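Local coordinates for uncharacterized lipoprotein GfcB (Escherichia coli K12, PDB 2IN5), which is an uncharacterised, probably membrane-anchored lipoprotein that may take part in group 4 capsule polysaccharide production, at residues A[109-114]-A[152-157]; A[136-141]-A[145-150]; A[27-32]-A[46-51]. All coordinates share one frame; numbering follows the deposited sequence.

Contact 1 (A[109-114]-A[152-157]); sequences WTRDIL and EEVTST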
loop_
_atom_site.group_PDB
_atom_site.type_symbol
_atom_site.label_atom_id
_atom_site.label_comp_id
_atom_site.label_asym_id
_atom_site.label_seq_id
_atom_site.Cartn_x
_atom_site.Cartn_y
_atom_site.Cartn_z
ATOM N N TRP A 109 2.276 -12.800 24.867
ATOM C CA TRP A 109 1.939 -11.579 24.147
ATOM C C TRP A 109 0.533 -11.155 24.501
ATOM O O TRP A 109 -0.380 -11.974 24.573
ATOM C CB TRP A 109 2.053 -11.793 22.638
ATOM C CG TRP A 109 1.659 -10.597 21.816
ATOM C CD1 TRP A 109 1.903 -9.289 22.104
ATOM C CD2 TRP A 109 1.011 -10.611 20.540
ATOM N NE1 TRP A 109 1.454 -8.485 21.084
ATOM C CE2 TRP A 109 0.904 -9.273 20.109
ATOM C CE3 TRP A 109 0.517 -11.627 19.716
ATOM C CZ2 TRP A 109 0.323 -8.921 18.886
ATOM C CZ3 TRP A 109 -0.062 -11.278 18.499
ATOM C CH2 TRP A 109 -0.152 -9.933 18.097
ATOM N N THR A 110 0.371 -9.863 24.737
ATOM C CA THR A 110 -0.922 -9.318 25.096
ATOM C C THR A 110 -1.275 -8.188 24.145
ATOM O O THR A 110 -0.457 -7.314 23.861
ATOM C CB THR A 110 -0.917 -8.816 26.567
ATOM O OG1 THR A 110 -0.964 -9.944 27.450
ATOM C CG2 THR A 110 -2.117 -7.918 26.844
ATOM N N ARG A 111 -2.495 -8.225 23.627
ATOM C CA ARG A 111 -2.944 -7.195 22.705
ATOM C C ARG A 111 -4.459 -7.188 22.635
ATOM O O ARG A 111 -5.126 -8.080 23.169
ATOM C CB ARG A 111 -2.361 -7.442 21.306
ATOM C CG ARG A 111 -2.929 -8.648 20.563
ATOM C CD ARG A 111 -2.635 -9.944 21.288
ATOM N NE ARG A 111 -2.833 -11.093 20.418
ATOM C CZ ARG A 111 -2.528 -12.344 20.748
ATOM N NH1 ARG A 111 -2.005 -12.619 21.936
ATOM N NH2 ARG A 111 -2.742 -13.324 19.884
ATOM N N ASP A 112 -5.008 -6.165 21.998
ATOM C CA ASP A 112 -6.450 -6.087 21.842
ATOM C C ASP A 112 -6.730 -6.160 20.340
ATOM O O ASP A 112 -5.884 -5.783 19.532
ATOM C CB ASP A 112 -6.996 -4.767 22.419
ATOM C CG ASP A 112 -6.753 -4.622 23.920
ATOM O OD1 ASP A 112 -7.172 -5.507 24.703
ATOM O OD2 ASP A 112 -6.148 -3.602 24.318
ATOM N N ILE A 113 -7.895 -6.673 19.963
ATOM C CA ILE A 113 -8.253 -6.736 18.550
ATOM C C ILE A 113 -9.622 -6.103 18.379
ATOM O O ILE A 113 -10.423 -6.057 19.316
ATOM C CB ILE A 113 -8.301 -8.210 17.986
ATOM C CG1 ILE A 113 -9.288 -9.060 18.778
ATOM C CG2 ILE A 113 -6.916 -8.863 18.061
ATOM C CD1 ILE A 113 -9.467 -10.426 18.196
ATOM N N LEU A 114 -9.875 -5.612 17.170
ATOM C CA LEU A 114 -11.140 -4.985 16.826
ATOM C C LEU A 114 -11.590 -5.590 15.514
ATOM O O LEU A 114 -10.882 -5.485 14.520
ATOM C CB LEU A 114 -10.951 -3.478 16.641
ATOM C CG LEU A 114 -12.178 -2.652 16.232
ATOM C CD1 LEU A 114 -13.274 -2.758 17.276
ATOM C CD2 LEU A 114 -11.755 -1.222 16.036
ATOM N N GLU A 152 0.252 -21.577 19.692
ATOM C CA GLU A 152 -0.089 -20.410 20.495
ATOM C C GLU A 152 -1.416 -20.602 21.222
ATOM O O GLU A 152 -2.485 -20.652 20.596
ATOM C CB GLU A 152 -0.166 -19.165 19.605
ATOM C CG GLU A 152 -0.681 -17.908 20.302
ATOM C CD GLU A 152 -0.791 -16.711 19.361
ATOM O OE1 GLU A 152 -1.476 -16.828 18.319
ATOM O OE2 GLU A 152 -0.199 -15.643 19.658
ATOM N N GLU A 153 -1.344 -20.725 22.542
ATOM C CA GLU A 153 -2.543 -20.884 23.363
ATOM C C GLU A 153 -3.072 -19.485 23.678
ATOM O O GLU A 153 -2.444 -18.721 24.412
ATOM C CB GLU A 153 -2.211 -21.637 24.661
ATOM C CG GLU A 153 -1.693 -23.065 24.441
ATOM C CD GLU A 153 -2.634 -23.911 23.576
ATOM O OE1 GLU A 153 -3.845 -23.994 23.908
ATOM O OE2 GLU A 153 -2.162 -24.497 22.569
ATOM N N VAL A 154 -4.224 -19.145 23.114
ATOM C CA VAL A 154 -4.785 -17.822 23.340
ATOM C C VAL A 154 -6.023 -17.855 24.225
ATOM O O VAL A 154 -6.822 -18.793 24.173
ATOM C CB VAL A 154 -5.165 -17.121 21.998
ATOM C CG1 VAL A 154 -5.460 -15.657 22.246
ATOM C CG2 VAL A 154 -4.046 -17.272 20.982
ATOM N N THR A 155 -6.154 -16.840 25.067
ATOM C CA THR A 155 -7.318 -16.717 25.932
ATOM C C THR A 155 -7.768 -15.260 25.863
ATOM O O THR A 155 -6.943 -14.341 25.913
ATOM C CB THR A 155 -7.023 -17.108 27.425
ATOM O OG1 THR A 155 -6.013 -16.249 27.967
ATOM C CG2 THR A 155 -6.564 -18.561 27.530
ATOM N N SER A 156 -9.069 -15.056 25.691
ATOM C CA SER A 156 -9.633 -13.710 25.647
ATOM C C SER A 156 -10.612 -13.618 26.800
ATOM O O SER A 156 -10.962 -14.624 27.416
ATOM C CB SER A 156 -10.356 -13.440 24.320
ATOM O OG SER A 156 -11.353 -14.411 24.069
ATOM N N THR A 157 -11.070 -12.412 27.079
ATOM C CA THR A 157 -11.979 -12.217 28.184
ATOM C C THR A 157 -13.229 -11.458 27.751
ATOM O O THR A 157 -13.246 -10.821 26.694
ATOM C CB THR A 157 -11.259 -11.446 29.288
ATOM O OG1 THR A 157 -12.074 -11.398 30.463
ATOM C CG2 THR A 157 -10.956 -10.047 28.809
#

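Contact 2 (A[136-141]-A[145-150]); sequences ETLNIA and VLCNVW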
loop_
_atom_site.group_PDB
_atom_site.type_symbol
_atom_site.label_atom_id
_atom_site.label_comp_id
_atom_site.label_asym_id
_atom_site.label_seq_id
_atom_site.Cartn_x
_atom_site.Cartn_y
_atom_site.Cartn_z
ATOM N N GLU A 136 8.347 -30.574 12.107
ATOM C CA GLU A 136 7.398 -31.079 11.133
ATOM C C GLU A 136 7.801 -30.629 9.748
ATOM O O GLU A 136 8.233 -29.495 9.555
ATOM C CB GLU A 136 5.975 -30.595 11.402
ATOM C CG GLU A 136 4.964 -31.528 10.738
ATOM C CD GLU A 136 3.552 -30.977 10.642
ATOM O OE1 GLU A 136 3.064 -30.346 11.614
ATOM O OE2 GLU A 136 2.916 -31.205 9.584
ATOM N N THR A 137 7.666 -31.528 8.785
ATOM C CA THR A 137 7.996 -31.213 7.407
ATOM C C THR A 137 6.691 -31.101 6.630
ATOM O O THR A 137 5.834 -31.989 6.693
ATOM C CB THR A 137 8.875 -32.317 6.773
ATOM O OG1 THR A 137 10.133 -32.373 7.458
ATOM C CG2 THR A 137 9.116 -32.037 5.291
ATOM N N LEU A 138 6.548 -30.001 5.900
ATOM C CA LEU A 138 5.356 -29.750 5.099
ATOM C C LEU A 138 5.751 -29.756 3.640
ATOM O O LEU A 138 6.865 -29.373 3.293
ATOM C CB LEU A 138 4.765 -28.373 5.427
ATOM C CG LEU A 138 4.308 -28.050 6.853
ATOM C CD1 LEU A 138 3.792 -26.621 6.916
ATOM C CD2 LEU A 138 3.229 -29.026 7.267
ATOM N N ASN A 139 4.840 -30.196 2.783
ATOM C CA ASN A 139 5.112 -30.191 1.360
ATOM C C ASN A 139 4.254 -29.079 0.791
ATOM O O ASN A 139 3.028 -29.133 0.857
ATOM C CB ASN A 139 4.738 -31.523 0.719
ATOM C CG ASN A 139 5.029 -31.540 -0.766
ATOM O OD1 ASN A 139 4.191 -31.158 -1.591
ATOM N ND2 ASN A 139 6.244 -31.946 -1.113
ATOM N N ILE A 140 4.913 -28.066 0.245
ATOM C CA ILE A 140 4.232 -26.904 -0.293
ATOM C C ILE A 140 4.733 -26.601 -1.692
ATOM O O ILE A 140 5.925 -26.350 -1.889
ATOM C CB ILE A 140 4.496 -25.669 0.597
ATOM C CG1 ILE A 140 3.962 -25.920 2.009
ATOM C CG2 ILE A 140 3.889 -24.434 -0.035
ATOM C CD1 ILE A 140 4.497 -24.960 3.050
ATOM N N ALA A 141 3.819 -26.600 -2.657
ATOM C CA ALA A 141 4.185 -26.340 -4.043
ATOM C C ALA A 141 5.188 -27.399 -4.481
ATOM O O ALA A 141 6.129 -27.112 -5.224
ATOM C CB ALA A 141 4.787 -24.947 -4.183
ATOM N N VAL A 145 9.778 -28.614 3.344
ATOM C CA VAL A 145 10.273 -27.551 4.206
ATOM C C VAL A 145 10.184 -27.978 5.677
ATOM O O VAL A 145 9.123 -28.390 6.158
ATOM C CB VAL A 145 9.502 -26.212 3.961
ATOM C CG1 VAL A 145 8.016 -26.402 4.168
ATOM C CG2 VAL A 145 10.041 -25.124 4.874
ATOM N N LEU A 146 11.326 -27.918 6.361
ATOM C CA LEU A 146 11.411 -28.269 7.776
ATOM C C LEU A 146 10.941 -27.070 8.557
ATOM O O LEU A 146 11.466 -25.975 8.384
ATOM C CB LEU A 146 12.849 -28.587 8.185
ATOM C CG LEU A 146 13.407 -29.925 7.718
ATOM C CD1 LEU A 146 14.830 -30.100 8.239
ATOM C CD2 LEU A 146 12.521 -31.035 8.240
ATOM N N CYS A 147 9.961 -27.288 9.425
ATOM C CA CYS A 147 9.381 -26.215 10.217
ATOM C C CYS A 147 9.386 -26.490 11.690
ATOM O O CYS A 147 9.252 -27.634 12.107
ATOM C CB CYS A 147 7.906 -25.990 9.848
ATOM S SG CYS A 147 7.534 -25.666 8.123
ATOM N N ASN A 148 9.531 -25.430 12.478
ATOM C CA ASN A 148 9.427 -25.558 13.920
ATOM C C ASN A 148 7.935 -25.304 14.094
ATOM O O ASN A 148 7.420 -24.292 13.621
ATOM C CB ASN A 148 10.193 -24.460 14.663
ATOM C CG ASN A 148 11.692 -24.586 14.520
ATOM O OD1 ASN A 148 12.239 -25.692 14.491
ATOM N ND2 ASN A 148 12.371 -23.448 14.448
ATOM N N VAL A 149 7.237 -26.219 14.749
ATOM C CA VAL A 149 5.809 -26.050 14.952
ATOM C C VAL A 149 5.539 -25.343 16.271
ATOM O O VAL A 149 5.857 -25.860 17.337
ATOM C CB VAL A 149 5.075 -27.407 14.961
ATOM C CG1 VAL A 149 3.586 -27.183 15.167
ATOM C CG2 VAL A 149 5.329 -28.147 13.656
ATOM N N TRP A 150 4.957 -24.152 16.195
ATOM C CA TRP A 150 4.637 -23.390 17.392
ATOM C C TRP A 150 3.133 -23.341 17.620
ATOM O O TRP A 150 2.378 -22.974 16.729
ATOM C CB TRP A 150 5.173 -21.975 17.262
ATOM C CG TRP A 150 6.642 -21.863 17.469
ATOM C CD1 TRP A 150 7.600 -21.661 16.516
ATOM C CD2 TRP A 150 7.320 -21.889 18.722
ATOM N NE1 TRP A 150 8.838 -21.551 17.102
ATOM C CE2 TRP A 150 8.694 -21.686 18.458
ATOM C CE3 TRP A 150 6.899 -22.062 20.047
ATOM C CZ2 TRP A 150 9.650 -21.647 19.473
ATOM C CZ3 TRP A 150 7.848 -22.027 21.053
ATOM C CH2 TRP A 150 9.213 -21.817 20.759
#

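Contact 3 (A[27-32]-A[46-51]); sequences QQIQAL and RIFVVL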
loop_
_atom_site.group_PDB
_atom_site.type_symbol
_atom_site.label_atom_id
_atom_site.label_comp_id
_atom_site.label_asym_id
_atom_site.label_seq_id
_atom_site.Cartn_x
_atom_site.Cartn_y
_atom_site.Cartn_z
ATOM N N GLN A 27 4.022 -26.317 -11.123
ATOM C CA GLN A 27 5.223 -25.804 -11.772
ATOM C C GLN A 27 5.083 -24.301 -12.017
ATOM O O GLN A 27 6.069 -23.560 -12.008
ATOM C CB GLN A 27 5.446 -26.540 -13.098
ATOM C CG GLN A 27 6.698 -26.130 -13.853
ATOM C CD GLN A 27 7.936 -26.162 -12.983
ATOM O OE1 GLN A 27 8.207 -27.152 -12.299
ATOM N NE2 GLN A 27 8.702 -25.074 -13.008
ATOM N N GLN A 28 3.849 -23.858 -12.230
ATOM C CA GLN A 28 3.585 -22.446 -12.469
ATOM C C GLN A 28 3.754 -21.625 -11.192
ATOM O O GLN A 28 4.164 -20.463 -11.240
ATOM C CB GLN A 28 2.178 -22.263 -13.053
ATOM C CG GLN A 28 2.154 -22.174 -14.577
ATOM C CD GLN A 28 2.704 -23.417 -15.269
ATOM O OE1 GLN A 28 2.048 -24.460 -15.314
ATOM N NE2 GLN A 28 3.917 -23.308 -15.807
ATOM N N ILE A 29 3.443 -22.236 -10.051
ATOM C CA ILE A 29 3.574 -21.574 -8.758
ATOM C C ILE A 29 5.044 -21.208 -8.526
ATOM O O ILE A 29 5.369 -20.056 -8.247
ATOM C CB ILE A 29 3.093 -22.496 -7.594
ATOM C CG1 ILE A 29 1.600 -22.812 -7.743
ATOM C CG2 ILE A 29 3.363 -21.830 -6.245
ATOM C CD1 ILE A 29 0.691 -21.593 -7.702
ATOM N N GLN A 30 5.931 -22.188 -8.650
ATOM C CA GLN A 30 7.350 -21.939 -8.444
ATOM C C GLN A 30 7.909 -21.013 -9.515
ATOM O O GLN A 30 9.013 -20.483 -9.376
ATOM C CB GLN A 30 8.123 -23.256 -8.444
ATOM C CG GLN A 30 7.656 -24.247 -7.391
ATOM C CD GLN A 30 8.404 -25.559 -7.472
ATOM O OE1 GLN A 30 8.433 -26.203 -8.524
ATOM N NE2 GLN A 30 9.016 -25.967 -6.362
ATOM N N ALA A 31 7.138 -20.813 -10.580
ATOM C CA ALA A 31 7.563 -19.943 -11.672
ATOM C C ALA A 31 7.142 -18.485 -11.440
ATOM O O ALA A 31 7.678 -17.573 -12.072
ATOM C CB ALA A 31 7.002 -20.456 -13.003
ATOM N N LEU A 32 6.175 -18.262 -10.549
ATOM C CA LEU A 32 5.752 -16.893 -10.265
ATOM C C LEU A 32 6.896 -16.190 -9.538
ATOM O O LEU A 32 7.415 -16.686 -8.535
ATOM C CB LEU A 32 4.474 -16.873 -9.430
ATOM C CG LEU A 32 3.224 -17.302 -10.211
ATOM C CD1 LEU A 32 2.017 -17.226 -9.308
ATOM C CD2 LEU A 32 3.016 -16.414 -11.429
ATOM N N ARG A 46 -10.393 -23.009 -0.660
ATOM C CA ARG A 46 -9.096 -22.382 -0.835
ATOM C C ARG A 46 -9.079 -21.409 -2.006
ATOM O O ARG A 46 -9.544 -21.738 -3.097
ATOM C CB ARG A 46 -8.041 -23.458 -1.061
ATOM C CG ARG A 46 -6.752 -22.930 -1.626
ATOM C CD ARG A 46 -6.101 -23.949 -2.542
ATOM N NE ARG A 46 -5.506 -25.056 -1.807
ATOM C CZ ARG A 46 -4.728 -25.980 -2.362
ATOM N NH1 ARG A 46 -4.457 -25.926 -3.662
ATOM N NH2 ARG A 46 -4.206 -26.947 -1.617
ATOM N N ILE A 47 -8.549 -20.211 -1.781
ATOM C CA ILE A 47 -8.452 -19.225 -2.850
ATOM C C ILE A 47 -7.007 -18.774 -2.971
ATOM O O ILE A 47 -6.258 -18.776 -1.989
ATOM C CB ILE A 47 -9.328 -17.977 -2.598
ATOM C CG1 ILE A 47 -8.737 -17.137 -1.471
ATOM C CG2 ILE A 47 -10.745 -18.399 -2.218
ATOM C CD1 ILE A 47 -9.356 -15.785 -1.355
ATOM N N PHE A 48 -6.628 -18.381 -4.181
ATOM C CA PHE A 48 -5.279 -17.927 -4.475
ATOM C C PHE A 48 -5.165 -16.420 -4.270
ATOM O O PHE A 48 -5.960 -15.652 -4.811
ATOM C CB PHE A 48 -4.924 -18.273 -5.916
ATOM C CG PHE A 48 -3.460 -18.214 -6.207
ATOM C CD1 PHE A 48 -2.587 -19.103 -5.592
ATOM C CD2 PHE A 48 -2.948 -17.272 -7.084
ATOM C CE1 PHE A 48 -1.220 -19.057 -5.847
ATOM C CE2 PHE A 48 -1.583 -17.214 -7.348
ATOM C CZ PHE A 48 -0.719 -18.111 -6.727
ATOM N N VAL A 49 -4.167 -16.006 -3.492
ATOM C CA VAL A 49 -3.931 -14.594 -3.191
ATOM C C VAL A 49 -2.477 -14.242 -3.546
ATOM O O VAL A 49 -1.588 -15.073 -3.421
ATOM C CB VAL A 49 -4.203 -14.327 -1.685
ATOM C CG1 VAL A 49 -3.907 -12.891 -1.341
ATOM C CG2 VAL A 49 -5.649 -14.656 -1.354
ATOM N N VAL A 50 -2.237 -13.018 -3.994
ATOM C CA VAL A 50 -0.895 -12.611 -4.374
ATOM C C VAL A 50 -0.404 -11.446 -3.501
ATOM O O VAL A 50 -1.214 -10.676 -2.984
ATOM C CB VAL A 50 -0.877 -12.207 -5.880
ATOM C CG1 VAL A 50 -1.796 -11.026 -6.115
ATOM C CG2 VAL A 50 0.521 -11.871 -6.328
ATOM N N LEU A 51 0.912 -11.320 -3.316
ATOM C CA LEU A 51 1.451 -10.229 -2.503
ATOM C C LEU A 51 1.632 -9.036 -3.401
ATOM O O LEU A 51 2.528 -9.007 -4.247
ATOM C CB LEU A 51 2.799 -10.603 -1.864
ATOM C CG LEU A 51 3.582 -9.507 -1.110
ATOM C CD1 LEU A 51 2.735 -8.899 0.015
ATOM C CD2 LEU A 51 4.853 -10.121 -0.538
#

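Contact 1 (A[109-114]-A[152-157])
Arg111 reaches across to Glu152 by way of the Trp109 indole, and its course from CB outward explains the contact. CB lies 3.9 Å from CE2 of Trp109. CG, held between the backbone N and the carbonyl carbon of its own residue (chi1 70°), comes within 3.7 Å of CZ2 of the same ring. After a bend at chi2, CD of Arg111 stands 3.6 Å above the indole plane of Trp109, over its centre. The guanidinium follows the same surface, with CE3 of Trp109 placed 3.3 Å above its plane. At the tip the two amino groups part. NH1 hydrogen-bonds Ser128 OG and makes a second, weak bond to O of Trp109, 3.2 Å long and bent to 127°, at the guanidinium edge. NH2 points to the other segment and forms a salt bridge of 3.4 Å with Glu152 OE2, with CG1 of Val154 also near NH2, at 4.3 Å. The strands themselves are 9.5 Å apart at an angle of 43°, without a backbone bond: strand 120-140 runs between them in a twisted antiparallel sheet, so side chains on one face must span a whole strand. Glu152 extends toward the indole edge with its carboxylate nearly coplanar with the ring. A methionine in place of Arg111 would probably leave OE2 of Glu152 without this cationic mate and Ser128 OG without the NH1 bond. The Glu152 carboxylate has other partners: OE1 takes a salt bridge from Arg75 and a bond from Asn165, and OE2 meets Ser128 OG.

Contact 2 (A[136-141]-A[145-150])
Glu136 and Val149 meet at an oblique angle, diagonally across two antiparallel strands: CB of the glutamate is 3.4 Å from CG2 of the valine, a tight approach for two carbons. With CG anti to the backbone N (chi1 -158°) and the chain extended beyond it, Glu136 continues past that methyl to OE1, which is hydrogen-bonded to Trp168 NE1. Next along the same face, Leu138 is directed at two neighbours. Its CB faces CG1 of Val145 at 4.0 Å, while its methyl CD1 extends to SG of Cys147, again at 4.0 Å. Val145 CG1 is shared by two neighbours: set between the backbone N and the carbonyl carbon of its own residue, it meets CB of Leu138 and also CD1 of Ile140, whose side chain crosses its own at a slant. The backbone fixes this pattern. Glu136 with Cys147 and Leu138 with Val145 are hydrogen-bonded pairs, each closed by two N-H to O bonds, and Thr137 with Leu146 is the non-hydrogen-bonded pair between them, its side chains on the reverse face. This is the turn end of the beta hairpin formed by strands 120-140 and 143-156, and the 132° between the short segments is consistent with marked twisting or coiling here. At the middle pair, the CA-H of Thr137 points at Val145 O, with CA to O 3.3 Å. That oxygen also accepts from Leu138 N at 3.0 Å, the donor tilted 18° from the carbonyl plane. Beyond the hairpin, Trp168 of strand 161-170 touches both Leu138 and Val149, while Arg177 of strand 176-182 touches Ile140 and Val145.

Contact 3 (A[27-32]-A[46-51])
Phe48 presents the far end of its ring to two aliphatic side chains, Ile29 and Leu32, that come from the opposite direction. CD1 of Leu32 lies at the ring edge, close to its plane, 3.9 Å from CZ and 4.1 Å from CE2 of Phe48. CD1 of Ile29 approaches the neighbouring part of the ring obliquely, 3.7 Å from CE1 of Phe48, and also bears on CZ. The contact is purely apolar: no hydrogen bond links the segments, and only 107 Å² of surface is buried between them. Its span is set by side-chain length, since the CA atoms of Ile29 and Phe48 are 10.5 Å apart. With CG anti to the backbone N (chi1 -163°), the Phe48 ring projects toward the helix, and the methyls of Ile29 and Leu32 cover the rest of the distance. On their side, the two methyl-bearing chains start three residues apart on one turn. The helix is only weakly bonded here: Leu32 N donates to Ile29 O at 3.0 Å, and the bonds from the N atoms of Ala31 and Leu32 to Gln28 O are weak. In the next shell, Ile29 also rests on Val24, Tyr38 and Leu195, and Phe48 touches Thr36 of strand 36-41. That strand bonds to the backbone of Ile47 and Val49, whose side chains pack on Leu39. Farther along, Val50 pairs with Leu62 of strand 58-62, and its side chain packs on Met8 of the second subunit. This is a small helix-on-sheet contact: Ile29 of helix 26-31 and the following Leu32 pack on Phe48 of strand 47-55, one of the antiparallel strands of a mostly beta protein.

How the contacts relate
From the N terminus, contact 3 comes first: 27-32 and 46-51 close a short loop containing strand 36-41, and this loop is complete before the others begin. Contact 1 opens on strand 108-117 and closes on strand 143-156. Contact 2, at the turn end of the hairpin of strands 120-140 and 143-156, falls wholly within that span, and no loops cross. Contacts 1 and 2 share strand 143-156 yet have centres about 25 Å apart. Contact 3 lies across the chain's centre from contact 1, about 31 Å between centres, but touches contact 2, where Ala141 CB packs on Ile29 CG2 at 4.0 Å, so the hairpin turn packs on helix 26-31.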